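Long-range contacts in aminopentol aminotransferase (Sphingopyxis macrogoltabida, PDB 6HBV), which catalyses the pyridoxal-phosphate-dependent deamination of aminopentol (hydrolysed fumonisin B1) to its 2-keto form, with pyruvate as the preferred amino acceptor: residues D354-Y359 and S409-P414; F197-F202 and D231-F236; P64-Y69 and G257-N262. All coordinates share one frame; numbering follows the deposited sequence.

Overall arrangement
Contacts 2 and 3 belong to the active site, whereas contact 1 lies toward the periphery. The centres of 2 and 3 are about 15 Å apart, and both reach the cofactor: contact 3 brings Lys-258, which is covalently joined to PLP, and contact 2 brings Arg-233, which binds O3 of the same ring. They also touch directly, Gly-235 O lying 3.4 Å from Cys-259 SG. Contact 1 is centred about 25 Å from contact 2, but the aromatic rings of Phe-355 and Phe-202 bridge them, CE1 of the first being 3.7 Å from CD1 of the second. Between contacts 1 and 3 the nearest atoms are about 18 Å apart.

Contact 1 of 3, residues D354-Y359 and S409-P414; sequences DFRIGY and SLQPHP
Arg-356, in the first turn of helix 356-367, meets Leu-410 and Pro-412 in a mixed polar and apolar contact at the edge of the fold, where the tail after helix 386-405 passes over the start of 356-367. Arg-356 NH1 donates to Leu-410 O at 3.2 Å; the oxygen lies near the guanidinium plane, while the nitrogen stands above the carbonyl plane. Pro-412 CD sits over the centre of one guanidinium face, 3.8 Å from Arg-356 CZ; an apolar CH2 suits the flat face, where no N-H points. A bend at chi3 (49°) turns the arginine's end back to Asp-354, whose OD1 accepts from Arg-356 NE at 3.1 Å within a salt bridge. The same OD1 takes the backbone N of Arg-356, making an Asx turn, with Phe-355 at the N-cap position. With an alanine here, Leu-410 O would probably lose this donor and the Asp-354 carboxylate its salt-bridge mate. Leu-410 CD1 packs on Ile-357 CG1 at 4.2 Å. Further along, Tyr-359 CE2 lies 3.5 Å from His-413 CB, while the phenol OH bonds to Leu-30 O. Waters join Asp-354 O to His-413 N and Arg-356 O to Gln-411 O.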
loop_
_atom_site.group_PDB
_atom_site.type_symbol
_atom_site.label_atom_id
_atom_site.label_comp_id
_atom_site.label_asym_id
_atom_site.label_seq_id
_atom_site.Cartn_x
_atom_site.Cartn_y
_atom_site.Cartn_z
ATOM N N ASP A 354 30.232 -12.911 -12.922
ATOM C CA ASP A 354 29.220 -12.264 -13.750
ATOM C C ASP A 354 27.893 -13.041 -13.806
ATOM O O ASP A 354 27.033 -12.697 -14.594
ATOM C CB ASP A 354 29.753 -11.916 -15.131
ATOM C CG ASP A 354 30.010 -13.068 -16.073
ATOM O OD1 ASP A 354 29.710 -14.240 -15.739
ATOM O OD2 ASP A 354 30.518 -12.759 -17.158
ATOM N N PHE A 355 27.753 -14.069 -12.962
ATOM C CA PHE A 355 26.515 -14.816 -12.741
ATOM C C PHE A 355 26.134 -15.693 -13.941
ATOM O O PHE A 355 25.049 -16.267 -13.929
ATOM C CB PHE A 355 25.374 -13.886 -12.296
ATOM C CG PHE A 355 25.481 -13.493 -10.847
ATOM C CD1 PHE A 355 26.336 -12.473 -10.466
ATOM C CD2 PHE A 355 24.739 -14.138 -9.869
ATOM C CE1 PHE A 355 26.456 -12.090 -9.143
ATOM C CE2 PHE A 355 24.855 -13.764 -8.547
ATOM C CZ PHE A 355 25.706 -12.742 -8.181
ATOM N N ARG A 356 26.995 -15.818 -14.969
ATOM C CA ARG A 356 26.596 -16.587 -16.188
ATOM C C ARG A 356 26.288 -18.051 -15.817
ATOM O O ARG A 356 25.405 -18.664 -16.449
ATOM C CB ARG A 356 27.646 -16.522 -17.304
ATOM C CG ARG A 356 28.852 -17.425 -17.090
ATOM C CD ARG A 356 29.999 -17.304 -18.086
ATOM N NE ARG A 356 30.396 -15.916 -18.293
ATOM C CZ ARG A 356 31.291 -15.503 -19.195
ATOM N NH1 ARG A 356 31.343 -16.051 -20.402
ATOM N NH2 ARG A 356 32.136 -14.546 -18.880
ATOM N N ILE A 357 26.989 -18.608 -14.818
ATOM C CA ILE A 357 26.800 -20.007 -14.428
ATOM C C ILE A 357 25.476 -20.131 -13.675
ATOM O O ILE A 357 24.632 -20.974 -13.989
ATOM C CB ILE A 357 27.973 -20.536 -13.595
ATOM C CG1 ILE A 357 29.310 -20.383 -14.327
ATOM C CG2 ILE A 357 27.721 -21.975 -13.199
ATOM C CD1 ILE A 357 30.528 -20.705 -13.456
ATOM N N GLY A 358 25.296 -19.268 -12.659
ATOM C CA GLY A 358 24.062 -19.260 -11.869
ATOM C C GLY A 358 22.821 -19.019 -12.713
ATOM O O GLY A 358 21.778 -19.661 -12.503
ATOM N N TYR A 359 22.920 -18.097 -13.665
ATOM C CA TYR A 359 21.834 -17.799 -14.615
ATOM C C TYR A 359 21.479 -19.060 -15.402
ATOM O O TYR A 359 20.285 -19.428 -15.478
ATOM C CB TYR A 359 22.187 -16.618 -15.520
ATOM C CG TYR A 359 21.758 -15.286 -14.953
ATOM C CD1 TYR A 359 22.042 -14.930 -13.631
ATOM C CD2 TYR A 359 21.066 -14.374 -15.727
ATOM C CE1 TYR A 359 21.650 -13.703 -13.106
ATOM C CE2 TYR A 359 20.670 -13.148 -15.208
ATOM C CZ TYR A 359 20.957 -12.802 -13.899
ATOM O OH TYR A 359 20.556 -11.585 -13.401
ATOM N N SER A 409 29.969 -22.444 -23.737
ATOM C CA SER A 409 29.162 -21.513 -24.542
ATOM C C SER A 409 28.359 -20.523 -23.676
ATOM O O SER A 409 27.651 -19.714 -24.227
ATOM C CB SER A 409 28.255 -22.271 -25.477
ATOM O OG SER A 409 27.445 -23.183 -24.757
ATOM N N LEU A 410 28.477 -20.588 -22.339
ATOM C CA LEU A 410 27.684 -19.720 -21.409
ATOM C C LEU A 410 28.062 -18.254 -21.624
ATOM O O LEU A 410 29.233 -17.957 -21.812
ATOM C CB LEU A 410 27.969 -20.098 -19.951
ATOM C CG LEU A 410 27.627 -21.526 -19.534
ATOM C CD1 LEU A 410 27.836 -21.724 -18.037
ATOM C CD2 LEU A 410 26.211 -21.884 -19.955
ATOM N N GLN A 411 27.060 -17.368 -21.587
ATOM C CA GLN A 411 27.216 -15.914 -21.752
ATOM C C GLN A 411 26.571 -15.186 -20.574
ATOM O O GLN A 411 25.544 -15.653 -20.090
ATOM C CB GLN A 411 26.468 -15.477 -23.013
ATOM C CG GLN A 411 27.284 -14.603 -23.938
ATOM C CD GLN A 411 28.527 -15.355 -24.331
ATOM O OE1 GLN A 411 28.452 -16.434 -24.914
ATOM N NE2 GLN A 411 29.675 -14.783 -24.006
ATOM N N PRO A 412 27.107 -14.044 -20.063
ATOM C CA PRO A 412 26.418 -13.280 -19.013
ATOM C C PRO A 412 25.142 -12.659 -19.594
ATOM O O PRO A 412 25.012 -12.571 -20.810
ATOM C CB PRO A 412 27.433 -12.204 -18.594
ATOM C CG PRO A 412 28.327 -12.048 -19.812
ATOM C CD PRO A 412 28.385 -13.422 -20.451
ATOM N N HIS A 413 24.217 -12.241 -18.735
ATOM C CA HIS A 413 22.975 -11.622 -19.201
ATOM C C HIS A 413 23.301 -10.232 -19.745
ATOM O O HIS A 413 23.941 -9.460 -19.032
ATOM C CB HIS A 413 21.978 -11.606 -18.041
ATOM C CG HIS A 413 20.621 -11.094 -18.384
ATOM N ND1 HIS A 413 20.360 -9.752 -18.574
ATOM C CD2 HIS A 413 19.454 -11.744 -18.570
ATOM C CE1 HIS A 413 19.077 -9.601 -18.865
ATOM N NE2 HIS A 413 18.501 -10.806 -18.867
ATOM N N PRO A 414 22.889 -9.864 -20.991
ATOM C CA PRO A 414 23.326 -8.610 -21.616
ATOM C C PRO A 414 22.922 -7.361 -20.828
ATOM O O PRO A 414 23.749 -6.490 -20.596
ATOM C CB PRO A 414 22.631 -8.567 -22.990
ATOM C CG PRO A 414 21.553 -9.659 -22.947
ATOM C CD PRO A 414 21.985 -10.628 -21.866
HETATM O O HOH W 1 24.640 -13.371 -16.098
HETATM O O HOH W 2 23.979 -17.849 -18.484
#

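Contact 2 of 3, residues F197-F202 and D231-F236; sequences FRHEVF and DVRAGF. With PLP (pyridoxal-5'-phosphate), chain C; PMP (4'-deoxy-4'-aminopyridoxal-5'-phosphate), chain D.
Between Phe-197 and Ala-234, and again between His-199 and Arg-233, the backbones keep more than 8 Å between CA atoms, so the contact is made mainly by side chains reaching across. The main bridge is Arg-233 laid over the His-199 imidazole: its CD sits 3.9 Å from the ring centroid in a CH-pi contact, and the guanidinium and ring planes differ by only 24°. Phe-197 O covers the opposite imidazole face, which leaves the histidine clamped between the two. The histidine's CE1 comes 3.7 Å from the methyl C2A of PLP, and its NE2 shares a water with Ala-234 N. Arg-233 extends with CG anti to its backbone N (chi1 -156°), then bends at chi3, which carries NE to the cofactor: NE donates to PLP O3 at 3.0 Å and nearly straight, and to O3 of PMP, modelled in the same site, at 2.9 Å. Its NH1 bonds to Asn-377 OD1, whereas His-199 O lies above the guanidinium face without a hydrogen bond. Glu-200 OE2, 4.2 Å from Arg-233 NH2, contributes opposite charge and a weak water-mediated link; its OE1 accepts from Tyr-145 N. At the other end Ala-234 is small enough for its CB to fit against Phe-197 CE1 at 3.7 Å. Arg-233 thus helps fix the cofactor of this class-III aminotransferase by its phenolic oxygen. Residues 231-236 follow strand 226-230 of the seven-stranded sheet, with Val-232 touching strand 253-256 and Phe-236 packed on helix 292-307, while strand 197-198 pairs antiparallel with 206-207.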
loop_
_atom_site.group_PDB
_atom_site.type_symbol
_atom_site.label_atom_id
_atom_site.label_comp_id
_atom_site.label_asym_id
_atom_site.label_seq_id
_atom_site.Cartn_x
_atom_site.Cartn_y
_atom_site.Cartn_z
ATOM N N PHE A 197 19.082 -10.253 9.268
ATOM C CA PHE A 197 20.313 -10.758 8.653
ATOM C C PHE A 197 20.519 -9.990 7.358
ATOM O O PHE A 197 19.648 -9.205 6.947
ATOM C CB PHE A 197 20.313 -12.283 8.480
ATOM C CG PHE A 197 19.235 -12.927 7.633
ATOM C CD1 PHE A 197 17.997 -13.242 8.176
ATOM C CD2 PHE A 197 19.463 -13.229 6.297
ATOM C CE1 PHE A 197 17.006 -13.841 7.402
ATOM C CE2 PHE A 197 18.477 -13.825 5.523
ATOM C CZ PHE A 197 17.247 -14.131 6.076
ATOM N N ARG A 198 21.670 -10.217 6.722
ATOM C CA ARG A 198 21.984 -9.594 5.444
ATOM C C ARG A 198 21.291 -10.409 4.351
ATOM O O ARG A 198 21.622 -11.592 4.097
ATOM C CB ARG A 198 23.496 -9.502 5.213
ATOM C CG ARG A 198 23.877 -8.798 3.917
ATOM C CD ARG A 198 23.617 -7.320 3.970
ATOM N NE ARG A 198 24.100 -6.634 2.787
ATOM C CZ ARG A 198 24.086 -5.325 2.644
ATOM N NH1 ARG A 198 23.435 -4.585 3.524
ATOM N NH2 ARG A 198 24.724 -4.787 1.627
ATOM N N HIS A 199 20.316 -9.765 3.716
ATOM C CA HIS A 199 19.465 -10.396 2.709
ATOM C C HIS A 199 19.256 -9.450 1.517
ATOM O O HIS A 199 18.220 -8.752 1.410
ATOM C CB HIS A 199 18.200 -11.021 3.328
ATOM C CG HIS A 199 17.292 -10.166 4.173
ATOM N ND1 HIS A 199 16.882 -8.892 3.815
ATOM C CD2 HIS A 199 16.706 -10.420 5.359
ATOM C CE1 HIS A 199 16.086 -8.420 4.764
ATOM N NE2 HIS A 199 15.955 -9.326 5.724
ATOM N N GLU A 200 20.249 -9.426 0.608
ATOM C CA GLU A 200 20.213 -8.486 -0.514
ATOM C C GLU A 200 20.563 -9.166 -1.832
ATOM O O GLU A 200 21.203 -10.216 -1.848
ATOM C CB GLU A 200 21.151 -7.302 -0.237
ATOM C CG GLU A 200 20.823 -6.596 1.069
ATOM C CD GLU A 200 19.468 -5.926 1.095
ATOM O OE1 GLU A 200 18.950 -5.649 2.202
ATOM O OE2 GLU A 200 18.958 -5.693 0.024
ATOM N N VAL A 201 20.133 -8.550 -2.937
ATOM C CA VAL A 201 20.374 -9.100 -4.253
ATOM C C VAL A 201 21.858 -9.055 -4.596
ATOM O O VAL A 201 22.599 -8.167 -4.163
ATOM C CB VAL A 201 19.551 -8.430 -5.358
ATOM C CG1 VAL A 201 18.072 -8.642 -5.082
ATOM C CG2 VAL A 201 19.893 -6.943 -5.507
ATOM N N PHE A 202 22.254 -10.059 -5.390
ATOM C CA PHE A 202 23.594 -10.180 -6.010
ATOM C C PHE A 202 24.694 -10.266 -4.947
ATOM O O PHE A 202 25.843 -9.986 -5.230
ATOM C CB PHE A 202 23.849 -9.025 -6.984
ATOM C CG PHE A 202 23.024 -9.096 -8.235
ATOM C CD1 PHE A 202 23.340 -10.027 -9.213
ATOM C CD2 PHE A 202 21.946 -8.251 -8.436
ATOM C CE1 PHE A 202 22.584 -10.099 -10.370
ATOM C CE2 PHE A 202 21.192 -8.326 -9.592
ATOM C CZ PHE A 202 21.514 -9.250 -10.555
ATOM N N ASP A 231 11.694 -6.513 9.836
ATOM C CA ASP A 231 11.382 -7.920 9.742
ATOM C C ASP A 231 10.386 -8.190 8.599
ATOM O O ASP A 231 9.728 -9.240 8.609
ATOM C CB ASP A 231 10.852 -8.465 11.069
ATOM C CG ASP A 231 11.713 -9.571 11.654
ATOM O OD1 ASP A 231 12.303 -10.370 10.863
ATOM O OD2 ASP A 231 11.789 -9.636 12.912
ATOM N N VAL A 232 10.281 -7.279 7.624
ATOM C CA VAL A 232 9.311 -7.458 6.554
ATOM C C VAL A 232 9.610 -8.730 5.761
ATOM O O VAL A 232 8.670 -9.459 5.352
ATOM C CB VAL A 232 9.207 -6.205 5.660
ATOM C CG1 VAL A 232 8.410 -6.477 4.413
ATOM C CG2 VAL A 232 8.589 -5.034 6.393
ATOM N N ARG A 233 10.894 -9.025 5.527
ATOM C CA ARG A 233 11.269 -10.144 4.722
ATOM C C ARG A 233 11.413 -11.449 5.517
ATOM O O ARG A 233 10.944 -12.520 5.063
ATOM C CB ARG A 233 12.561 -9.872 3.958
ATOM C CG ARG A 233 12.677 -10.728 2.706
ATOM C CD ARG A 233 14.017 -10.554 2.001
ATOM N NE ARG A 233 14.164 -9.209 1.468
ATOM C CZ ARG A 233 15.025 -8.837 0.545
ATOM N NH1 ARG A 233 15.718 -9.756 -0.121
ATOM N NH2 ARG A 233 15.184 -7.537 0.299
ATOM N N ALA A 234 12.058 -11.359 6.681
ATOM C CA ALA A 234 12.437 -12.566 7.479
ATOM C C ALA A 234 11.376 -12.946 8.512
ATOM O O ALA A 234 11.400 -14.068 9.010
ATOM C CB ALA A 234 13.734 -12.297 8.179
ATOM N N GLY A 235 10.453 -12.016 8.824
ATOM C CA GLY A 235 9.471 -12.220 9.841
ATOM C C GLY A 235 8.717 -13.528 9.639
ATOM O O GLY A 235 8.217 -13.816 8.566
ATOM N N PHE A 236 8.666 -14.307 10.717
ATOM C CA PHE A 236 7.975 -15.566 10.824
ATOM C C PHE A 236 8.664 -16.707 10.058
ATOM O O PHE A 236 8.127 -17.846 10.068
ATOM C CB PHE A 236 6.479 -15.383 10.505
ATOM C CG PHE A 236 5.781 -14.489 11.496
ATOM C CD1 PHE A 236 5.870 -14.718 12.863
ATOM C CD2 PHE A 236 5.023 -13.410 11.064
ATOM C CE1 PHE A 236 5.230 -13.897 13.769
ATOM C CE2 PHE A 236 4.381 -12.596 11.981
ATOM C CZ PHE A 236 4.480 -12.833 13.329
HETATM N N1 PLP C . 11.900 -3.994 3.981
HETATM C C2 PLP C . 12.323 -5.245 3.763
HETATM C C2A PLP C . 13.494 -5.778 4.552
HETATM C C3 PLP C . 11.658 -6.098 2.765
HETATM O O3 PLP C . 12.049 -7.366 2.509
HETATM C C4 PLP C . 10.519 -5.550 2.013
HETATM C C4A PLP C . 9.829 -6.394 1.000
HETATM C C5 PLP C . 10.146 -4.159 2.346
HETATM C C6 PLP C . 10.858 -3.448 3.316
HETATM C C5A PLP C . 9.006 -3.437 1.672
HETATM O O4P PLP C . 7.762 -4.153 1.737
HETATM P P PLP C . 6.788 -3.773 0.504
HETATM O O1P PLP C . 7.380 -4.383 -0.706
HETATM O O2P PLP C . 6.743 -2.242 0.463
HETATM O O3P PLP C . 5.447 -4.405 0.780
HETATM N N1 PMP D . 11.738 -4.230 4.046
HETATM C C2 PMP D . 12.248 -5.382 3.579
HETATM C C2A PMP D . 13.283 -6.122 4.398
HETATM C C3 PMP D . 11.810 -5.922 2.288
HETATM O O3 PMP D . 12.299 -7.071 1.791
HETATM C C4 PMP D . 10.798 -5.168 1.523
HETATM C C4A PMP D . 10.302 -5.661 0.189
HETATM N N4A PMP D . 11.282 -6.461 -0.520
HETATM C C5 PMP D . 10.304 -3.915 2.125
HETATM C C6 PMP D . 10.803 -3.503 3.370
HETATM C C5A PMP D . 9.261 -3.075 1.400
HETATM O O4P PMP D . 8.002 -3.772 1.370
HETATM P P PMP D . 6.968 -3.485 0.180
HETATM O O1P PMP D . 5.850 -4.442 0.520
HETATM O O2P PMP D . 6.612 -1.996 0.176
HETATM O O3P PMP D . 7.653 -3.867 -1.065
HETATM O O HOH W 3 13.544 -8.776 7.030
HETATM O O HOH W 4 16.759 -7.312 -1.969
#

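Contact 3 of 3, residues P64-Y69 and G257-N262; sequences PNLLGY and GKCFAN. With PLP (pyridoxal-5'-phosphate), chain C; PMP (4'-deoxy-4'-aminopyridoxal-5'-phosphate), chain D.
Pro-64 packs against Lys-258 at the base of the lysine side chain, the first step of a path that ends at the cofactor. Lys-258 CB lies 4.1 Å from Pro-64 CG, while the proline's own CB rests on the lysine carbonyl oxygen. Beyond CB the chain turns away from residues 64-69: CD meets Val-232 O, and a bend at chi4 (102°) lets CE carry NZ to the cofactor. In the conformer described, one of two modelled for this lysine, NZ is covalently bonded to PLP C4A at 1.3 Å. NZ also donates to PLP O3 at 2.6 Å, a bond that holds the linkage beside the phenolic oxygen.

Asn-262, four residues on, closes a type I turn from Cys-259 and ties it to residues 66-68. At positive phi (52°), a position asparagine tolerates well, its side chain leaves with CG anti to the backbone N (chi1 -159°) and reaches the facing loop. There OD1 accepts from Leu-67 N at 2.9 Å, and more weakly from Leu-66 N, while ND2 donates to Gly-68 O at 2.8 Å. One amide thus meets two backbone N-H groups and a backbone carbonyl in a buried loop without regular structure. Gly-68 adopts backbone angles at which any side chain would collide with the carbonyl oxygen of Leu-67. Pro-64 O receives CA-H...O contacts from Cys-259 and Asn-262, and Leu-66 CB packs on Cys-259 CB at 3.9 Å. Helices 292-307 and 310-332 cover Leu-66 and Leu-67, and Thr-87 of the second subunit packs on Pro-64.

In that lysine conformer the short NZ to C4A bond marks an internal aldimine, the resting form of a pyridoxal enzyme; PMP modelled in the same site is the aminated form expected midway through transamination.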
loop_
_atom_site.group_PDB
_atom_site.type_symbol
_atom_site.label_atom_id
_atom_site.label_comp_id
_atom_site.label_asym_id
_atom_site.label_seq_id
_atom_site.Cartn_x
_atom_site.Cartn_y
_atom_site.Cartn_z
ATOM N N PRO A 64 5.417 -13.590 0.662
ATOM C CA PRO A 64 4.079 -13.790 1.196
ATOM C C PRO A 64 3.537 -15.221 1.368
ATOM O O PRO A 64 2.733 -15.419 2.272
ATOM C CB PRO A 64 3.193 -13.008 0.214
ATOM C CG PRO A 64 4.108 -11.909 -0.283
ATOM C CD PRO A 64 5.425 -12.633 -0.458
ATOM N N ASN A 65 3.952 -16.181 0.535
ATOM C CA ASN A 65 3.413 -17.555 0.622
ATOM C C ASN A 65 4.161 -18.334 1.719
ATOM O O ASN A 65 5.098 -19.060 1.436
ATOM C CB ASN A 65 3.464 -18.317 -0.700
ATOM C CG ASN A 65 2.837 -19.694 -0.559
ATOM O OD1 ASN A 65 1.924 -19.867 0.258
ATOM N ND2 ASN A 65 3.315 -20.658 -1.335
ATOM N N LEU A 66 3.717 -18.166 2.962
ATOM C CA LEU A 66 4.292 -18.830 4.148
ATOM C C LEU A 66 3.736 -20.246 4.319
ATOM O O LEU A 66 4.501 -21.138 4.688
ATOM C CB LEU A 66 3.992 -18.003 5.401
ATOM C CG LEU A 66 4.582 -18.531 6.709
ATOM C CD1 LEU A 66 6.095 -18.469 6.687
ATOM C CD2 LEU A 66 4.027 -17.783 7.907
ATOM N N LEU A 67 2.431 -20.434 4.060
ATOM C CA LEU A 67 1.718 -21.657 4.490
ATOM C C LEU A 67 1.143 -22.442 3.309
ATOM O O LEU A 67 0.525 -23.517 3.510
ATOM C CB LEU A 67 0.598 -21.261 5.457
ATOM C CG LEU A 67 1.046 -20.556 6.729
ATOM C CD1 LEU A 67 -0.144 -20.116 7.559
ATOM C CD2 LEU A 67 1.969 -21.460 7.531
ATOM N N GLY A 68 1.321 -21.946 2.076
ATOM C CA GLY A 68 0.710 -22.539 0.931
ATOM C C GLY A 68 -0.283 -21.610 0.264
ATOM O O GLY A 68 -1.101 -20.939 0.915
ATOM N N TYR A 69 -0.220 -21.558 -1.064
ATOM C CA TYR A 69 -1.190 -20.794 -1.781
ATOM C C TYR A 69 -2.577 -21.409 -1.615
ATOM O O TYR A 69 -2.757 -22.626 -1.743
ATOM C CB TYR A 69 -0.861 -20.774 -3.264
ATOM C CG TYR A 69 0.393 -20.070 -3.751
ATOM C CD1 TYR A 69 0.499 -18.689 -3.743
ATOM C CD2 TYR A 69 1.486 -20.789 -4.232
ATOM C CE1 TYR A 69 1.641 -18.056 -4.199
ATOM C CE2 TYR A 69 2.636 -20.184 -4.691
ATOM C CZ TYR A 69 2.715 -18.794 -4.674
ATOM O OH TYR A 69 3.845 -18.157 -5.124
ATOM N N GLY A 257 5.491 -7.508 7.413
ATOM C CA GLY A 257 4.739 -7.500 6.162
ATOM C C GLY A 257 4.871 -8.841 5.465
ATOM O O GLY A 257 5.216 -9.858 6.115
ATOM N N LYS A 258 4.581 -8.794 4.164
ATOM C CA LYS A 258 4.643 -9.910 3.194
ATOM C C LYS A 258 3.744 -11.093 3.589
ATOM O O LYS A 258 2.759 -11.312 2.926
ATOM C CB LYS A 258 6.104 -10.297 2.924
ATOM C CG LYS A 258 6.885 -9.230 2.159
ATOM C CD LYS A 258 8.315 -9.585 1.812
ATOM C CE LYS A 258 8.899 -8.749 0.689
ATOM N NZ LYS A 258 9.821 -7.675 1.148
ATOM N N CYS A 259 4.085 -11.840 4.645
ATOM C CA CYS A 259 3.553 -13.206 4.821
ATOM C C CYS A 259 2.620 -13.359 6.011
ATOM O O CYS A 259 2.090 -14.466 6.197
ATOM C CB CYS A 259 4.690 -14.222 4.911
ATOM S SG CYS A 259 5.523 -14.276 6.518
ATOM N N PHE A 260 2.382 -12.323 6.823
ATOM C CA PHE A 260 1.645 -12.583 8.068
ATOM C C PHE A 260 0.129 -12.681 7.839
ATOM O O PHE A 260 -0.637 -12.943 8.798
ATOM C CB PHE A 260 2.047 -11.656 9.199
ATOM C CG PHE A 260 1.587 -10.224 9.176
ATOM C CD1 PHE A 260 0.278 -9.892 9.451
ATOM C CD2 PHE A 260 2.489 -9.203 8.893
ATOM C CE1 PHE A 260 -0.123 -8.567 9.432
ATOM C CE2 PHE A 260 2.084 -7.879 8.875
ATOM C CZ PHE A 260 0.778 -7.554 9.142
ATOM N N ALA A 261 -0.320 -12.484 6.599
ATOM C CA ALA A 261 -1.688 -12.905 6.195
ATOM C C ALA A 261 -1.642 -13.846 4.974
ATOM O O ALA A 261 -2.602 -13.929 4.215
ATOM C CB ALA A 261 -2.547 -11.685 5.930
ATOM N N ASN A 262 -0.523 -14.555 4.801
ATOM C CA ASN A 262 -0.302 -15.584 3.803
ATOM C C ASN A 262 -0.639 -15.114 2.367
ATOM O O ASN A 262 -1.092 -15.886 1.571
ATOM C CB ASN A 262 -1.104 -16.853 4.123
ATOM C CG ASN A 262 -0.519 -18.052 3.434
ATOM O OD1 ASN A 262 0.711 -18.215 3.427
ATOM N ND2 ASN A 262 -1.377 -18.889 2.851
HETATM N N1 PLP C . 11.900 -3.994 3.981
HETATM C C2 PLP C . 12.323 -5.245 3.763
HETATM C C2A PLP C . 13.494 -5.778 4.552
HETATM C C3 PLP C . 11.658 -6.098 2.765
HETATM O O3 PLP C . 12.049 -7.366 2.509
HETATM C C4 PLP C . 10.519 -5.550 2.013
HETATM C C4A PLP C . 9.829 -6.394 1.000
HETATM C C5 PLP C . 10.146 -4.159 2.346
HETATM C C6 PLP C . 10.858 -3.448 3.316
HETATM C C5A PLP C . 9.006 -3.437 1.672
HETATM O O4P PLP C . 7.762 -4.153 1.737
HETATM P P PLP C . 6.788 -3.773 0.504
HETATM O O1P PLP C . 7.380 -4.383 -0.706
HETATM O O2P PLP C . 6.743 -2.242 0.463
HETATM O O3P PLP C . 5.447 -4.405 0.780
HETATM N N1 PMP D . 11.738 -4.230 4.046
HETATM C C2 PMP D . 12.248 -5.382 3.579
HETATM C C2A PMP D . 13.283 -6.122 4.398
HETATM C C3 PMP D . 11.810 -5.922 2.288
HETATM O O3 PMP D . 12.299 -7.071 1.791
HETATM C C4 PMP D . 10.798 -5.168 1.523
HETATM C C4A PMP D . 10.302 -5.661 0.189
HETATM N N4A PMP D . 11.282 -6.461 -0.520
HETATM C C5 PMP D . 10.304 -3.915 2.125
HETATM C C6 PMP D . 10.803 -3.503 3.370
HETATM C C5A PMP D . 9.261 -3.075 1.400
HETATM O O4P PMP D . 8.002 -3.772 1.370
HETATM P P PMP D . 6.968 -3.485 0.180
HETATM O O1P PMP D . 5.850 -4.442 0.520
HETATM O O2P PMP D . 6.612 -1.996 0.176
HETATM O O3P PMP D . 7.653 -3.867 -1.065
HETATM O O HOH W 5 -0.010 -17.799 -0.140
#